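Local coordinates for protein integrase (Bovine immunodeficiency virus, PDB 3KKR) that probably catalyses the insertion of reverse-transcribed viral DNA into the host genome, as retroviral integrases do, through its RNase H-like core domain, at residues Thr23-Val28 against Glu141-Ser146. Sequence-based numbering, arbitrary orientation.
Sequences TNSGLV and EIYLES
Leu27 lies over one face of the Tyr143 ring, its CD2 methyl 4.0 Å from ring atom CG and displaced toward the rim. Ser25 OG approaches that rim beside the CB attachment, 3.5 Å from Tyr143 CB. CG of the tyrosine, anti to the backbone N (chi1 170°), carries the ring on toward the C-terminal end of the helix, past the turn. There OH bonds the backbone N of Thr53, and Tyr52 makes an edge-to-face contact with the ring.

Next to this ring, Ser25 CB rests against both the backbone N of Tyr143 and the CG2 branch of Ile142, 3.6 Å from each. A chi1 of 57° swings the serine OG between its own N and carbonyl carbon. From there Ser25 OG accepts the N-H of Leu27, 3.2 Å from Leu27 N. The angle at the hydrogen is 153°. This is an ST turn, closed through Gly26, whose positive phi suits glycine. Ser25 OG is also hydrogen-bonded to the carboxylate of Glu22, so its polar needs are met within its own hairpin.

Farther along the helix a water joins the two sides, accepting from Asn24 ND2 at 2.7 Å and lying 3.0 Å from Ser146 OG.

The contact thus seats helix 139-151 against the turn linking strands 16-22 and 27-33, the latter an outermost strand of the RNase H-like sheet. No direct hydrogen bond crosses between the segments; van der Waals contact of Ser25 CB, Leu27 and Tyr143 makes the buried part, with Ile142 at its partly exposed border. Between these segments the fit therefore rests on such contact and a single water bridge at the more exposed Asn24 end, while the polar end of Tyr143 is held elsewhere.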
loop_
_atom_site.group_PDB
_atom_site.type_symbol
_atom_site.label_atom_id
_atom_site.label_comp_id
_atom_site.label_asym_id
_atom_site.label_seq_id
_atom_site.Cartn_x
_atom_site.Cartn_y
_atom_site.Cartn_z
ATOM N N THR A 23 -6.449 3.895 -2.992
ATOM C CA THR A 23 -6.874 5.270 -2.785
ATOM C C THR A 23 -8.362 5.442 -2.577
ATOM O O THR A 23 -8.805 6.507 -2.171
ATOM C CB THR A 23 -6.469 6.138 -3.963
ATOM O OG1 THR A 23 -7.019 5.582 -5.166
ATOM C CG2 THR A 23 -4.950 6.203 -4.068
ATOM N N ASN A 24 -9.140 4.412 -2.864
ATOM C CA ASN A 24 -10.578 4.504 -2.654
ATOM C C ASN A 24 -10.974 4.149 -1.224
ATOM O O ASN A 24 -11.800 4.826 -0.613
ATOM C CB ASN A 24 -11.335 3.607 -3.636
ATOM C CG ASN A 24 -12.823 3.585 -3.360
ATOM O OD1 ASN A 24 -13.462 4.633 -3.291
ATOM N ND2 ASN A 24 -13.380 2.394 -3.179
ATOM N N SER A 25 -10.382 3.081 -0.694
ATOM C CA SER A 25 -10.743 2.580 0.624
ATOM C C SER A 25 -9.794 3.059 1.720
ATOM O O SER A 25 -10.152 3.063 2.900
ATOM C CB SER A 25 -10.797 1.050 0.618
ATOM O OG SER A 25 -9.563 0.497 0.198
ATOM N N GLY A 26 -8.595 3.476 1.326
ATOM C CA GLY A 26 -7.556 3.806 2.278
ATOM C C GLY A 26 -6.886 2.552 2.807
ATOM O O GLY A 26 -6.115 2.602 3.759
ATOM N N LEU A 27 -7.179 1.417 2.186
ATOM C CA LEU A 27 -6.546 0.168 2.577
ATOM C C LEU A 27 -5.054 0.200 2.289
ATOM O O LEU A 27 -4.628 0.630 1.215
ATOM C CB LEU A 27 -7.173 -1.014 1.843
ATOM C CG LEU A 27 -6.749 -2.384 2.360
ATOM C CD1 LEU A 27 -7.629 -2.792 3.537
ATOM C CD2 LEU A 27 -6.838 -3.403 1.257
ATOM N N VAL A 28 -4.270 -0.287 3.251
ATOM C CA VAL A 28 -2.814 -0.264 3.168
ATOM C C VAL A 28 -2.186 -1.649 3.118
ATOM O O VAL A 28 -2.599 -2.569 3.825
ATOM C CB VAL A 28 -2.208 0.456 4.374
ATOM C CG1 VAL A 28 -0.693 0.404 4.309
ATOM C CG2 VAL A 28 -2.703 1.882 4.426
ATOM N N GLU A 141 -13.455 -3.245 4.951
ATOM C CA GLU A 141 -14.845 -3.492 4.619
ATOM C C GLU A 141 -15.228 -2.675 3.409
ATOM O O GLU A 141 -16.081 -3.080 2.625
ATOM C CB GLU A 141 -15.751 -3.171 5.809
ATOM C CG GLU A 141 -15.347 -3.913 7.070
ATOM C CD GLU A 141 -16.268 -3.647 8.232
ATOM O OE1 GLU A 141 -16.900 -2.571 8.264
ATOM O OE2 GLU A 141 -16.356 -4.520 9.116
ATOM N N ILE A 142 -14.585 -1.524 3.248
ATOM C CA ILE A 142 -14.839 -0.677 2.088
ATOM C C ILE A 142 -14.292 -1.337 0.841
ATOM O O ILE A 142 -14.988 -1.463 -0.165
ATOM C CB ILE A 142 -14.187 0.699 2.232
ATOM C CG1 ILE A 142 -14.756 1.428 3.449
ATOM C CG2 ILE A 142 -14.381 1.513 0.951
ATOM C CD1 ILE A 142 -14.273 2.866 3.594
ATOM N N TYR A 143 -13.037 -1.756 0.919
ATOM C CA TYR A 143 -12.383 -2.434 -0.184
ATOM C C TYR A 143 -13.150 -3.712 -0.515
ATOM O O TYR A 143 -13.387 -4.042 -1.675
ATOM C CB TYR A 143 -10.927 -2.768 0.179
ATOM C CG TYR A 143 -10.274 -3.672 -0.839
ATOM C CD1 TYR A 143 -9.615 -3.147 -1.947
ATOM C CD2 TYR A 143 -10.354 -5.052 -0.715
ATOM C CE1 TYR A 143 -9.045 -3.974 -2.884
ATOM C CE2 TYR A 143 -9.777 -5.889 -1.645
ATOM C CZ TYR A 143 -9.130 -5.346 -2.728
ATOM O OH TYR A 143 -8.564 -6.176 -3.661
ATOM N N LEU A 144 -13.535 -4.430 0.527
ATOM C CA LEU A 144 -14.208 -5.696 0.351
ATOM C C LEU A 144 -15.458 -5.460 -0.479
ATOM O O LEU A 144 -15.719 -6.167 -1.454
ATOM C CB LEU A 144 -14.561 -6.282 1.711
ATOM C CG LEU A 144 -14.875 -7.773 1.733
ATOM C CD1 LEU A 144 -13.683 -8.568 1.206
ATOM C CD2 LEU A 144 -15.246 -8.197 3.144
ATOM N N GLU A 145 -16.207 -4.431 -0.106
ATOM C CA GLU A 145 -17.475 -4.131 -0.758
ATOM C C GLU A 145 -17.324 -3.845 -2.249
ATOM O O GLU A 145 -18.181 -4.219 -3.045
ATOM C CB GLU A 145 -18.177 -2.971 -0.053
ATOM C CG GLU A 145 -19.675 -2.904 -0.310
ATOM C CD GLU A 145 -20.389 -4.231 -0.054
ATOM O OE1 GLU A 145 -19.826 -5.109 0.643
ATOM O OE2 GLU A 145 -21.524 -4.392 -0.555
ATOM N N SER A 146 -16.234 -3.189 -2.630
ATOM C CA SER A 146 -16.011 -2.888 -4.038
ATOM C C SER A 146 -15.346 -4.068 -4.757
ATOM O O SER A 146 -15.475 -4.228 -5.966
ATOM C CB SER A 146 -15.192 -1.607 -4.187
ATOM O OG SER A 146 -13.834 -1.825 -3.868
HETATM O O HOH W 1 -11.786 0.218 -2.922
#